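Local structure of putative glutathione transferase (Sphingobium chlorophenolicum, 4FQU) at residues Gly2-Gly7 and Pro114-Arg119; Ser28-Gly33 and Lys131-Asn136; Gly50-Trp55 and Leu278-Ala283; Asp103-Val108 and Val120-Leu125. The protein reduces glutathionyl-hydroquinones to hydroquinones with glutathione, a reaction that serves the breakdown of the pollutant pentachlorophenol. All coordinates share one frame; numbering follows the deposited sequence.

Contact 1: residues Gly2-Gly7 and Pro114-Arg119; sequences GLLIDG and PTYTGR
This is an antiparallel backbone pairing between the N-terminal strand 3-4, with the turn that follows it, and the loop joining helix 106-112 to strand 124-127. Its centre is a single bridge between Leu-4 and Gly-118. Leu-4 N donates to Gly-118 O at 3.0 Å, nearly along the C=O axis and close to straight (163°). Gly-118 N returns a bond to Leu-4 O at 3.0 Å, in the carbonyl plane on a lone pair but more bent.

The pairing loosens beyond the bridge. Thr-117 OG1 sits beside its own backbone N and donates to Ile-5 O at 2.9 Å, from above the carbonyl plane. Gly-7 N reaches Tyr-116 O at 3.2 Å, from above the plane of the Tyr-116 carbonyl. Gly-7 has a positive phi of 86°, and the chain turns here.

On one side, Leu-4 crosses Tyr-116 at about a right angle. Leu-4 CD1 lies 3.6 Å from Tyr-116 CD2 and meets the ring obliquely. Tyr-116 CG is anti to the backbone N (chi1 177°). This runs the ring alongside its own chain, where Tyr-116 OH donates to Arg-119 O at 2.8 Å in the carbonyl plane. This bond helps fix the position of the hydroxyl. Tyr-109 of helix 106-112 meets the Tyr-116 ring, and Leu-4 also rests on this helix. On strand 3-4, Leu-3 pairs through its backbone with Arg-10.

The arrangement ties the N-terminal segment to the loop that carries Arg-119, a glutathione-binding residue by similarity, in the thioredoxin-like domain of a glutathione transferase.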
loop_
_atom_site.group_PDB
_atom_site.type_symbol
_atom_site.label_atom_id
_atom_site.label_comp_id
_atom_site.label_asym_id
_atom_site.label_seq_id
_atom_site.Cartn_x
_atom_site.Cartn_y
_atom_site.Cartn_z
ATOM N N GLY A 2 24.035 -3.559 -3.295
ATOM C CA GLY A 2 25.244 -2.819 -3.618
ATOM C C GLY A 2 26.173 -2.582 -2.434
ATOM O O GLY A 2 25.748 -2.073 -1.405
ATOM N N LEU A 3 27.439 -2.961 -2.577
ATOM C CA LEU A 3 28.448 -2.666 -1.576
ATOM C C LEU A 3 29.744 -2.273 -2.258
ATOM O O LEU A 3 29.969 -2.546 -3.436
ATOM C CB LEU A 3 28.747 -3.880 -0.708
ATOM C CG LEU A 3 27.664 -4.504 0.148
ATOM C CD1 LEU A 3 28.299 -5.522 1.010
ATOM C CD2 LEU A 3 27.000 -3.490 1.010
ATOM N N LEU A 4 30.617 -1.622 -1.520
ATOM C CA LEU A 4 31.954 -1.466 -2.034
ATOM C C LEU A 4 32.749 -2.617 -1.467
ATOM O O LEU A 4 32.782 -2.826 -0.267
ATOM C CB LEU A 4 32.559 -0.107 -1.670
ATOM C CG LEU A 4 32.250 1.001 -2.676
ATOM C CD1 LEU A 4 32.936 2.264 -2.255
ATOM C CD2 LEU A 4 32.722 0.628 -4.065
ATOM N N ILE A 5 33.389 -3.393 -2.324
ATOM C CA ILE A 5 34.080 -4.575 -1.817
ATOM C C ILE A 5 35.575 -4.424 -1.735
ATOM O O ILE A 5 36.150 -4.776 -0.728
ATOM C CB ILE A 5 33.733 -5.845 -2.570
ATOM C CG1 ILE A 5 33.454 -6.938 -1.550
ATOM C CG2 ILE A 5 34.823 -6.149 -3.608
ATOM C CD1 ILE A 5 32.316 -6.591 -0.665
ATOM N N ASP A 6 36.236 -3.907 -2.748
ATOM C CA ASP A 6 37.627 -3.643 -2.477
ATOM C C ASP A 6 37.884 -2.393 -3.250
ATOM O O ASP A 6 38.863 -2.278 -3.957
ATOM C CB ASP A 6 38.534 -4.822 -2.897
ATOM C CG ASP A 6 38.906 -5.784 -1.722
ATOM O OD1 ASP A 6 38.720 -7.023 -1.825
ATOM O OD2 ASP A 6 39.427 -5.318 -0.696
ATOM N N GLY A 7 36.985 -1.437 -3.113
ATOM C CA GLY A 7 37.022 -0.266 -3.953
ATOM C C GLY A 7 36.254 -0.600 -5.230
ATOM O O GLY A 7 36.226 0.170 -6.214
ATOM N N PRO A 114 40.912 3.962 -1.481
ATOM C CA PRO A 114 40.695 3.272 -2.743
ATOM C C PRO A 114 40.298 1.824 -2.627
ATOM O O PRO A 114 39.784 1.250 -3.609
ATOM C CB PRO A 114 42.049 3.395 -3.405
ATOM C CG PRO A 114 42.534 4.664 -2.937
ATOM C CD PRO A 114 42.245 4.567 -1.472
ATOM N N THR A 115 40.490 1.237 -1.454
ATOM C CA THR A 115 40.146 -0.166 -1.291
ATOM C C THR A 115 38.942 -0.354 -0.385
ATOM O O THR A 115 38.570 -1.477 -0.087
ATOM C CB THR A 115 41.339 -0.941 -0.744
ATOM O OG1 THR A 115 41.908 -0.217 0.364
ATOM C CG2 THR A 115 42.368 -1.088 -1.834
ATOM N N TYR A 116 38.348 0.750 0.051
ATOM C CA TYR A 116 37.216 0.741 0.971
ATOM C C TYR A 116 36.258 -0.434 0.817
ATOM O O TYR A 116 35.746 -0.700 -0.258
ATOM C CB TYR A 116 36.435 2.042 0.844
ATOM C CG TYR A 116 35.194 2.107 1.700
ATOM C CD1 TYR A 116 35.246 2.537 3.031
ATOM C CD2 TYR A 116 33.964 1.760 1.195
ATOM C CE1 TYR A 116 34.095 2.610 3.837
ATOM C CE2 TYR A 116 32.816 1.841 2.002
ATOM C CZ TYR A 116 32.894 2.263 3.314
ATOM O OH TYR A 116 31.750 2.336 4.070
ATOM N N THR A 117 36.001 -1.129 1.917
ATOM C CA THR A 117 34.967 -2.150 1.930
ATOM C C THR A 117 33.866 -1.749 2.875
ATOM O O THR A 117 34.100 -1.698 4.077
ATOM C CB THR A 117 35.498 -3.467 2.474
ATOM O OG1 THR A 117 36.799 -3.740 1.920
ATOM C CG2 THR A 117 34.500 -4.572 2.179
ATOM N N GLY A 118 32.677 -1.483 2.362
ATOM C CA GLY A 118 31.551 -1.309 3.251
ATOM C C GLY A 118 30.322 -0.832 2.551
ATOM O O GLY A 118 30.247 -0.890 1.322
ATOM N N ARG A 119 29.332 -0.347 3.288
ATOM C CA ARG A 119 28.205 0.183 2.529
ATOM C C ARG A 119 28.515 1.601 2.055
ATOM O O ARG A 119 29.474 2.212 2.505
ATOM C CB ARG A 119 26.897 0.075 3.284
ATOM C CG ARG A 119 26.898 -1.031 4.295
ATOM C CD ARG A 119 25.605 -0.993 5.039
ATOM N NE ARG A 119 24.542 -0.994 4.067
ATOM C CZ ARG A 119 23.424 -0.299 4.191
ATOM N NH1 ARG A 119 23.230 0.454 5.289
ATOM N NH2 ARG A 119 22.517 -0.380 3.206
#

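Contact 2: residues Ser28-Gly33 and Lys131-Asn136; sequences SQYRGG and KRILNN
The Tyr-30 ring is met on a face by Ile-133 and at its edge by Asn-136. Ile-133 crosses Tyr-30 at about a right angle, with Ile-133 CB 4.0 Å from the Tyr-30 ring centroid in a CH-pi contact. Asn-136 crosses the tyrosine obliquely, with amide and ring planes 65° apart. Its CG takes the crowded place between backbone N and carbonyl carbon (chi1 68°), which brings the amide to the ring edge.

The loop before strand 45-49 here pairs with strand 132-135, an outermost strand of the mixed sheet in the thioredoxin-like domain, next to the glutathione site assigned by similarity. Asn-136 N donates to Tyr-30 O at 3.0 Å, and Asn-136 ND2 adds a weak bond to the same oxygen, whose placing is less certain. Gly-32 N makes a weak bond to Leu-134 O. Leu-134 lies against the Gly-32/Gly-33 peptide, with Leu-134 CD1 3.5 Å from Gly-33 N.

Asn-135 CG is anti to the backbone N (chi1 177°). Asn-135 ND2 donates to Gly-32 O at 2.7 Å in the plane of both groups. The same ND2 bonds Glu-140, while OD1 accepts from Glu-137 N.

Bonds at both ends should fix the rotation of the Asn-135 amide. Asn-136 is held chiefly through OD1 by Tyr-109 OH. Arg-31 forms a salt bridge to Glu-140 and probably offsets its charge, and more weakly that of Glu-137.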
loop_
_atom_site.group_PDB
_atom_site.type_symbol
_atom_site.label_atom_id
_atom_site.label_comp_id
_atom_site.label_asym_id
_atom_site.label_seq_id
_atom_site.Cartn_x
_atom_site.Cartn_y
_atom_site.Cartn_z
ATOM N N SER A 28 28.093 2.501 10.010
ATOM C CA SER A 28 28.758 3.714 9.567
ATOM C C SER A 28 30.217 3.686 10.031
ATOM O O SER A 28 30.493 3.698 11.229
ATOM C CB SER A 28 28.031 4.915 10.148
ATOM O OG SER A 28 26.648 4.664 10.167
ATOM N N GLN A 29 31.161 3.631 9.106
ATOM C CA GLN A 29 32.539 3.487 9.555
ATOM C C GLN A 29 33.328 4.774 9.808
ATOM O O GLN A 29 34.542 4.709 9.948
ATOM C CB GLN A 29 33.334 2.655 8.561
ATOM C CG GLN A 29 32.768 1.301 8.245
ATOM C CD GLN A 29 33.570 0.627 7.156
ATOM O OE1 GLN A 29 32.991 0.063 6.211
ATOM N NE2 GLN A 29 34.916 0.696 7.262
ATOM N N TYR A 30 32.685 5.934 9.838
ATOM C CA TYR A 30 33.423 7.189 9.938
ATOM C C TYR A 30 32.805 8.001 11.043
ATOM O O TYR A 30 31.830 8.705 10.804
ATOM C CB TYR A 30 33.304 7.963 8.639
ATOM C CG TYR A 30 34.098 7.343 7.534
ATOM C CD1 TYR A 30 35.472 7.371 7.554
ATOM C CD2 TYR A 30 33.481 6.719 6.463
ATOM C CE1 TYR A 30 36.211 6.795 6.540
ATOM C CE2 TYR A 30 34.224 6.113 5.434
ATOM C CZ TYR A 30 35.595 6.158 5.479
ATOM O OH TYR A 30 36.372 5.583 4.478
ATOM N N ARG A 31 33.347 7.912 12.256
ATOM C CA ARG A 31 32.684 8.513 13.409
ATOM C C ARG A 31 33.460 9.672 14.005
ATOM O O ARG A 31 33.604 9.776 15.236
ATOM C CB ARG A 31 32.430 7.462 14.483
ATOM C CG ARG A 31 31.924 6.157 13.952
ATOM C CD ARG A 31 30.692 6.431 13.265
ATOM N NE ARG A 31 29.788 5.295 13.318
ATOM C CZ ARG A 31 28.998 5.051 14.351
ATOM N NH1 ARG A 31 29.069 5.869 15.389
ATOM N NH2 ARG A 31 28.157 4.009 14.351
ATOM N N GLY A 32 33.932 10.559 13.134
ATOM C CA GLY A 32 34.731 11.703 13.540
ATOM C C GLY A 32 33.866 12.882 13.888
ATOM O O GLY A 32 32.639 12.741 13.958
ATOM N N GLY A 33 34.494 14.047 14.067
ATOM C CA GLY A 33 33.836 15.224 14.636
ATOM C C GLY A 33 33.626 14.797 16.044
ATOM O O GLY A 33 34.248 13.814 16.464
ATOM N N LYS A 131 40.281 16.141 2.635
ATOM C CA LYS A 131 39.900 15.383 1.448
ATOM C C LYS A 131 39.453 13.973 1.790
ATOM O O LYS A 131 40.021 13.013 1.321
ATOM C CB LYS A 131 41.056 15.370 0.436
ATOM C CG LYS A 131 41.289 16.704 -0.257
ATOM C CD LYS A 131 42.530 16.702 -1.110
ATOM C CE LYS A 131 42.606 18.015 -1.927
ATOM N NZ LYS A 131 41.757 18.051 -3.212
ATOM N N ARG A 132 38.418 13.871 2.616
ATOM C CA ARG A 132 38.013 12.606 3.230
ATOM C C ARG A 132 36.708 12.773 3.979
ATOM O O ARG A 132 36.249 13.914 4.162
ATOM C CB ARG A 132 39.053 12.147 4.234
ATOM C CG ARG A 132 39.144 13.014 5.448
ATOM C CD ARG A 132 40.179 12.432 6.358
ATOM N NE ARG A 132 40.206 13.083 7.657
ATOM C CZ ARG A 132 39.405 12.738 8.660
ATOM N NH1 ARG A 132 38.508 11.755 8.488
ATOM N NH2 ARG A 132 39.483 13.380 9.823
ATOM N N ILE A 133 36.123 11.642 4.397
ATOM C CA ILE A 133 34.915 11.648 5.224
ATOM C C ILE A 133 35.124 11.888 6.718
ATOM O O ILE A 133 35.865 11.179 7.397
ATOM C CB ILE A 133 34.092 10.392 5.058
ATOM C CG1 ILE A 133 33.536 10.358 3.637
ATOM C CG2 ILE A 133 33.015 10.384 6.139
ATOM C CD1 ILE A 133 32.616 9.233 3.305
ATOM N N LEU A 134 34.466 12.896 7.249
ATOM C CA LEU A 134 34.714 13.195 8.622
ATOM C C LEU A 134 33.827 12.311 9.441
ATOM O O LEU A 134 34.237 11.795 10.457
ATOM C CB LEU A 134 34.423 14.648 8.945
ATOM C CG LEU A 134 34.479 14.760 10.473
ATOM C CD1 LEU A 134 35.899 14.737 10.899
ATOM C CD2 LEU A 134 33.769 15.968 11.008
ATOM N N ASN A 135 32.594 12.150 9.003
ATOM C CA ASN A 135 31.636 11.390 9.781
ATOM C C ASN A 135 30.424 11.183 8.917
ATOM O O ASN A 135 30.083 12.061 8.151
ATOM C CB ASN A 135 31.318 12.113 11.068
ATOM C CG ASN A 135 30.276 11.410 11.904
ATOM O OD1 ASN A 135 29.230 11.023 11.393
ATOM N ND2 ASN A 135 30.538 11.279 13.218
ATOM N N ASN A 136 29.830 9.992 8.967
ATOM C CA ASN A 136 28.754 9.626 8.050
ATOM C C ASN A 136 27.729 8.770 8.755
ATOM O O ASN A 136 27.181 7.831 8.177
ATOM C CB ASN A 136 29.266 8.919 6.805
ATOM C CG ASN A 136 29.842 7.542 7.096
ATOM O OD1 ASN A 136 29.817 6.655 6.237
ATOM N ND2 ASN A 136 30.373 7.360 8.298
#

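Contact 3: residues Gly50-Trp55 and Leu278-Ala283; sequences GFACPW and LRHAKA
His-280 holds its CG anti to the backbone N (chi1 -168°), which directs the imidazole from helix 278-287 onto the loop before helix 54-65. Phe-51 has chi1 -87°; its CB faces the helix while the ring leads away from it. The contact lies between the two domains of the glutathione transferase fold. The loop belongs to the thioredoxin-like domain and carries Cys-53, the nucleophile by similarity, in a Cys-Pro-Trp sequence. The helix belongs to the all-helical C-terminal domain.

Phe-51 CB sits over one face of the imidazole, 3.9 Å from the His-280 ring centroid, in a CH-pi contact. The nearest ring atom is His-280 CD2, 3.5 Å from Phe-51 CB. Beyond CB, the edge of the phenyl ring turns toward the face of His-280. The two ring centroids are 6.0 Å apart and the planes make 63°, so the aromatic pair is T-shaped. His-280 ND1 is hydrogen-bonded to Asp-93, which helps fix the ring's rotation.

The other half of the contact is small and buried. Ala-52 and Ala-281 have little side chain to keep the backbones apart, and the loop runs close against the helix. Helix 226-245 also reaches the loop. Its Arg-237 bonds Phe-51 O through NH2 and Ala-52 O through NE, so one guanidinium grips two successive carbonyls just before the cysteine. Cys-53 itself points its CB away from helix 278-287. The two backbones come nearest at the alanines, where Ala-52 CA lies 4.0 Å from Ala-281 CA.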
loop_
_atom_site.group_PDB
_atom_site.type_symbol
_atom_site.label_atom_id
_atom_site.label_comp_id
_atom_site.label_asym_id
_atom_site.label_seq_id
_atom_site.Cartn_x
_atom_site.Cartn_y
_atom_site.Cartn_z
ATOM N N GLY A 50 20.307 13.921 0.159
ATOM C CA GLY A 50 19.283 13.774 -0.843
ATOM C C GLY A 50 17.914 13.960 -0.261
ATOM O O GLY A 50 17.732 14.171 0.935
ATOM N N PHE A 51 16.917 13.870 -1.111
ATOM C CA PHE A 51 15.588 14.158 -0.642
ATOM C C PHE A 51 14.848 12.874 -0.241
ATOM O O PHE A 51 13.834 12.937 0.475
ATOM C CB PHE A 51 14.821 14.956 -1.698
ATOM C CG PHE A 51 15.031 16.442 -1.610
ATOM C CD1 PHE A 51 14.605 17.155 -0.516
ATOM C CD2 PHE A 51 15.652 17.128 -2.612
ATOM C CE1 PHE A 51 14.808 18.532 -0.447
ATOM C CE2 PHE A 51 15.850 18.477 -2.519
ATOM C CZ PHE A 51 15.422 19.174 -1.466
ATOM N N ALA A 52 15.351 11.717 -0.680
ATOM C CA ALA A 52 14.629 10.478 -0.441
ATOM C C ALA A 52 14.876 9.978 0.975
ATOM O O ALA A 52 13.912 9.759 1.730
ATOM C CB ALA A 52 15.023 9.466 -1.444
ATOM N N CYS A 53 16.162 9.824 1.323
ATOM C CA CYS A 53 16.643 9.318 2.616
ATOM C C CYS A 53 16.118 10.089 3.815
ATOM O O CYS A 53 16.374 11.281 3.923
ATOM C CB CYS A 53 18.151 9.482 2.630
ATOM S SG CYS A 53 18.962 8.276 3.537
ATOM N N PRO A 54 15.401 9.429 4.742
ATOM C CA PRO A 54 14.941 10.151 5.935
ATOM C C PRO A 54 16.080 10.301 6.940
ATOM O O PRO A 54 15.981 11.010 7.931
ATOM C CB PRO A 54 13.885 9.232 6.494
ATOM C CG PRO A 54 14.398 7.917 6.178
ATOM C CD PRO A 54 15.024 8.013 4.807
ATOM N N TRP A 55 17.185 9.622 6.684
ATOM C CA TRP A 55 18.307 9.723 7.590
ATOM C C TRP A 55 19.012 10.978 7.159
ATOM O O TRP A 55 19.481 11.725 8.006
ATOM C CB TRP A 55 19.265 8.519 7.493
ATOM C CG TRP A 55 18.586 7.186 7.612
ATOM C CD1 TRP A 55 18.300 6.319 6.590
ATOM C CD2 TRP A 55 18.067 6.581 8.802
ATOM N NE1 TRP A 55 17.627 5.220 7.077
ATOM C CE2 TRP A 55 17.476 5.361 8.429
ATOM C CE3 TRP A 55 18.008 6.971 10.124
ATOM C CZ2 TRP A 55 16.863 4.534 9.326
ATOM C CZ3 TRP A 55 17.394 6.143 11.009
ATOM C CH2 TRP A 55 16.824 4.937 10.607
ATOM N N LEU A 278 8.449 15.568 -1.300
ATOM C CA LEU A 278 7.745 14.309 -1.293
ATOM C C LEU A 278 7.641 13.698 -2.684
ATOM O O LEU A 278 7.643 12.497 -2.810
ATOM C CB LEU A 278 6.373 14.509 -0.669
ATOM C CG LEU A 278 6.084 13.816 0.656
ATOM C CD1 LEU A 278 7.275 13.771 1.531
ATOM C CD2 LEU A 278 4.890 14.442 1.370
ATOM N N ARG A 279 7.573 14.504 -3.733
ATOM C CA ARG A 279 7.568 13.957 -5.084
ATOM C C ARG A 279 8.787 13.071 -5.206
ATOM O O ARG A 279 8.691 11.895 -5.556
ATOM C CB ARG A 279 7.622 15.067 -6.124
ATOM C CG ARG A 279 7.273 14.637 -7.501
ATOM C CD ARG A 279 7.273 15.756 -8.558
ATOM N NE ARG A 279 6.520 16.941 -8.158
ATOM C CZ ARG A 279 6.517 18.109 -8.801
ATOM N NH1 ARG A 279 7.223 18.279 -9.901
ATOM N NH2 ARG A 279 5.801 19.116 -8.324
ATOM N N HIS A 280 9.942 13.634 -4.891
ATOM C CA HIS A 280 11.193 12.918 -4.973
ATOM C C HIS A 280 11.229 11.670 -4.119
ATOM O O HIS A 280 11.550 10.607 -4.606
ATOM C CB HIS A 280 12.292 13.847 -4.536
ATOM C CG HIS A 280 13.681 13.358 -4.819
ATOM N ND1 HIS A 280 14.442 13.840 -5.870
ATOM C CD2 HIS A 280 14.467 12.475 -4.149
ATOM C CE1 HIS A 280 15.631 13.260 -5.837
ATOM N NE2 HIS A 280 15.672 12.433 -4.804
ATOM N N ALA A 281 10.911 11.772 -2.841
ATOM C CA ALA A 281 10.903 10.560 -2.021
ATOM C C ALA A 281 9.988 9.480 -2.613
ATOM O O ALA A 281 10.413 8.357 -2.895
ATOM C CB ALA A 281 10.506 10.871 -0.601
ATOM N N LYS A 282 8.730 9.845 -2.817
ATOM C CA LYS A 282 7.754 8.961 -3.442
ATOM C C LYS A 282 8.434 8.237 -4.635
ATOM O O LYS A 282 8.453 7.011 -4.702
ATOM C CB LYS A 282 6.520 9.758 -3.890
ATOM C CG LYS A 282 5.170 9.490 -3.255
ATOM C CD LYS A 282 4.064 9.661 -4.315
ATOM C CE LYS A 282 2.660 9.760 -3.743
ATOM N NZ LYS A 282 2.313 10.992 -2.900
ATOM N N ALA A 283 9.034 8.993 -5.553
ATOM C CA ALA A 283 9.728 8.387 -6.690
ATOM C C ALA A 283 10.905 7.474 -6.337
ATOM O O ALA A 283 11.097 6.434 -6.931
ATOM C CB ALA A 283 10.187 9.411 -7.552
#

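Contact 4: residues Asp103-Val108 and Val120-Leu125; sequences DYLYQV and VTIPIL
Leu-105 carries this apolar contact. Its CG is anti to the backbone N (chi1 -178°), so the side chain extends toward residues 120-125. Its two methyls part there. The side chains of Leu-105 and Ile-122 cross at about a right angle, with Leu-105 CD2 3.3 Å from Ile-122 CG2. Leu-105 CD1 meets Ile-124 tip to tip, 3.7 Å from Ile-124 CD1.

Val-120 slides past Leu-105 in the opposite direction, with Val-120 CG1 3.9 Å from Leu-105 CG. Val-120 CG1 is anti to its backbone N. The other methyl, Val-120 CG2, touches Tyr-106 CB at 3.7 Å. Tyr-106 has CG in the crowded place between N and carbonyl carbon (chi1 77°). This leads its ring away from Val-120 to stack with Trp-9.

Gln-107 OE1 accepts from Tyr-104 N at 2.6 Å in a nearly straight bond.

Val-120, Thr-121 and Ile-122 probably bind glutathione, judged by similarity. They precede Pro-123, whose peptide bond is cis, as in the thioredoxin fold. Leu-105, with Tyr-106 and Val-108 of the start of helix 106-112, packs on the approach to strand 124-127. That strand lies between strands 45-49 and 132-135, while helix 54-65 covers Ile-122 and Pro-123.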
loop_
_atom_site.group_PDB
_atom_site.type_symbol
_atom_site.label_atom_id
_atom_site.label_comp_id
_atom_site.label_asym_id
_atom_site.label_seq_id
_atom_site.Cartn_x
_atom_site.Cartn_y
_atom_site.Cartn_z
ATOM N N ASP A 103 30.270 10.494 -10.624
ATOM C CA ASP A 103 28.992 10.125 -11.218
ATOM C C ASP A 103 28.183 9.374 -10.165
ATOM O O ASP A 103 26.963 9.547 -10.042
ATOM C CB ASP A 103 29.163 9.235 -12.447
ATOM C CG ASP A 103 29.975 9.883 -13.560
ATOM O OD1 ASP A 103 29.380 10.607 -14.385
ATOM O OD2 ASP A 103 31.212 9.627 -13.635
ATOM N N TYR A 104 28.884 8.553 -9.392
ATOM C CA TYR A 104 28.257 7.692 -8.408
ATOM C C TYR A 104 28.721 8.006 -6.993
ATOM O O TYR A 104 29.893 8.323 -6.783
ATOM C CB TYR A 104 28.633 6.269 -8.724
ATOM C CG TYR A 104 28.354 5.906 -10.139
ATOM C CD1 TYR A 104 27.087 6.035 -10.642
ATOM C CD2 TYR A 104 29.349 5.432 -10.973
ATOM C CE1 TYR A 104 26.801 5.703 -11.945
ATOM C CE2 TYR A 104 29.079 5.105 -12.277
ATOM C CZ TYR A 104 27.791 5.236 -12.774
ATOM O OH TYR A 104 27.443 4.908 -14.089
ATOM N N LEU A 105 27.810 7.903 -6.019
ATOM C CA LEU A 105 28.150 8.177 -4.617
ATOM C C LEU A 105 29.293 7.322 -4.180
ATOM O O LEU A 105 30.188 7.813 -3.533
ATOM C CB LEU A 105 26.962 7.998 -3.677
ATOM C CG LEU A 105 27.101 8.280 -2.168
ATOM C CD1 LEU A 105 27.348 9.720 -1.863
ATOM C CD2 LEU A 105 25.820 7.818 -1.452
ATOM N N TYR A 106 29.273 6.044 -4.554
ATOM C CA TYR A 106 30.397 5.143 -4.246
ATOM C C TYR A 106 31.765 5.742 -4.592
ATOM O O TYR A 106 32.713 5.541 -3.860
ATOM C CB TYR A 106 30.200 3.703 -4.780
ATOM C CG TYR A 106 30.412 3.395 -6.267
ATOM C CD1 TYR A 106 31.640 3.539 -6.867
ATOM C CD2 TYR A 106 29.376 2.897 -7.044
ATOM C CE1 TYR A 106 31.832 3.225 -8.201
ATOM C CE2 TYR A 106 29.550 2.601 -8.382
ATOM C CZ TYR A 106 30.785 2.767 -8.945
ATOM O OH TYR A 106 30.975 2.477 -10.267
ATOM N N GLN A 107 31.869 6.515 -5.669
ATOM C CA GLN A 107 33.130 7.206 -5.978
ATOM C C GLN A 107 33.577 8.254 -4.939
ATOM O O GLN A 107 34.734 8.695 -4.996
ATOM C CB GLN A 107 33.081 7.905 -7.347
ATOM C CG GLN A 107 33.103 7.025 -8.537
ATOM C CD GLN A 107 32.534 7.712 -9.726
ATOM O OE1 GLN A 107 31.452 8.297 -9.662
ATOM N NE2 GLN A 107 33.261 7.680 -10.824
ATOM N N VAL A 108 32.683 8.695 -4.043
ATOM C CA VAL A 108 33.079 9.624 -2.997
ATOM C C VAL A 108 33.859 8.838 -1.963
ATOM O O VAL A 108 34.953 9.236 -1.567
ATOM C CB VAL A 108 31.896 10.322 -2.308
ATOM C CG1 VAL A 108 32.396 11.231 -1.186
ATOM C CG2 VAL A 108 31.100 11.141 -3.296
ATOM N N VAL A 120 27.755 2.084 1.084
ATOM C CA VAL A 120 28.009 3.405 0.495
ATOM C C VAL A 120 26.733 4.198 0.654
ATOM O O VAL A 120 25.859 4.121 -0.239
ATOM C CB VAL A 120 28.368 3.367 -1.044
ATOM C CG1 VAL A 120 28.548 4.762 -1.557
ATOM C CG2 VAL A 120 29.649 2.593 -1.320
ATOM N N THR A 121 26.646 4.932 1.780
ATOM C CA THR A 121 25.452 5.658 2.217
ATOM C C THR A 121 25.547 7.194 2.301
ATOM O O THR A 121 26.651 7.783 2.274
ATOM C CB THR A 121 25.041 5.197 3.594
ATOM O OG1 THR A 121 25.854 5.823 4.612
ATOM C CG2 THR A 121 25.157 3.755 3.664
ATOM N N ILE A 122 24.371 7.836 2.386
ATOM C CA ILE A 122 24.288 9.248 2.769
ATOM C C ILE A 122 23.566 9.311 4.081
ATOM O O ILE A 122 22.803 8.408 4.376
ATOM C CB ILE A 122 23.500 10.077 1.758
ATOM C CG1 ILE A 122 22.068 9.571 1.643
ATOM C CG2 ILE A 122 24.164 10.060 0.388
ATOM C CD1 ILE A 122 21.426 9.949 0.277
ATOM N N PRO A 123 23.752 10.385 4.855
ATOM C CA PRO A 123 24.530 11.595 4.621
ATOM C C PRO A 123 26.000 11.418 4.962
ATOM O O PRO A 123 26.307 10.548 5.779
ATOM C CB PRO A 123 23.916 12.579 5.613
ATOM C CG PRO A 123 23.446 11.746 6.701
ATOM C CD PRO A 123 22.881 10.545 6.028
ATOM N N ILE A 124 26.877 12.226 4.358
ATOM C CA ILE A 124 28.313 12.147 4.572
ATOM C C ILE A 124 28.752 13.550 4.881
ATOM O O ILE A 124 28.399 14.457 4.154
ATOM C CB ILE A 124 29.025 11.728 3.286
ATOM C CG1 ILE A 124 28.464 10.406 2.795
ATOM C CG2 ILE A 124 30.522 11.642 3.497
ATOM C CD1 ILE A 124 29.043 9.917 1.475
ATOM N N LEU A 125 29.492 13.769 5.951
ATOM C CA LEU A 125 30.019 15.085 6.178
ATOM C C LEU A 125 31.458 14.990 5.762
ATOM O O LEU A 125 32.217 14.247 6.343
ATOM C CB LEU A 125 29.871 15.480 7.641
ATOM C CG LEU A 125 30.369 16.853 8.078
ATOM C CD1 LEU A 125 29.520 17.879 7.481
ATOM C CD2 LEU A 125 30.311 16.977 9.545
#

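From the N terminus, residues 2-7 come first and close a long loop at 114-119 in contact 1. Residues 28-33 start a second loop, closed at 131-136 in contact 2. Residues 50-55 open the longest, which ends in the C-terminal domain at 278-283 in contact 3. These three loops cross one another. Contact 4, between 103-108 and 120-125, closes a short loop that lies within those of contacts 2 and 3 and crosses that of contact 1. Contacts 1 and 4 meet where Leu-4 packs on Val-120. Contacts 2 and 4 share the sheet through neighbouring strands 124-127 and 132-135. Contact 3 joins the two domains, and its Cys-53 touches Ile-122 of contact 4.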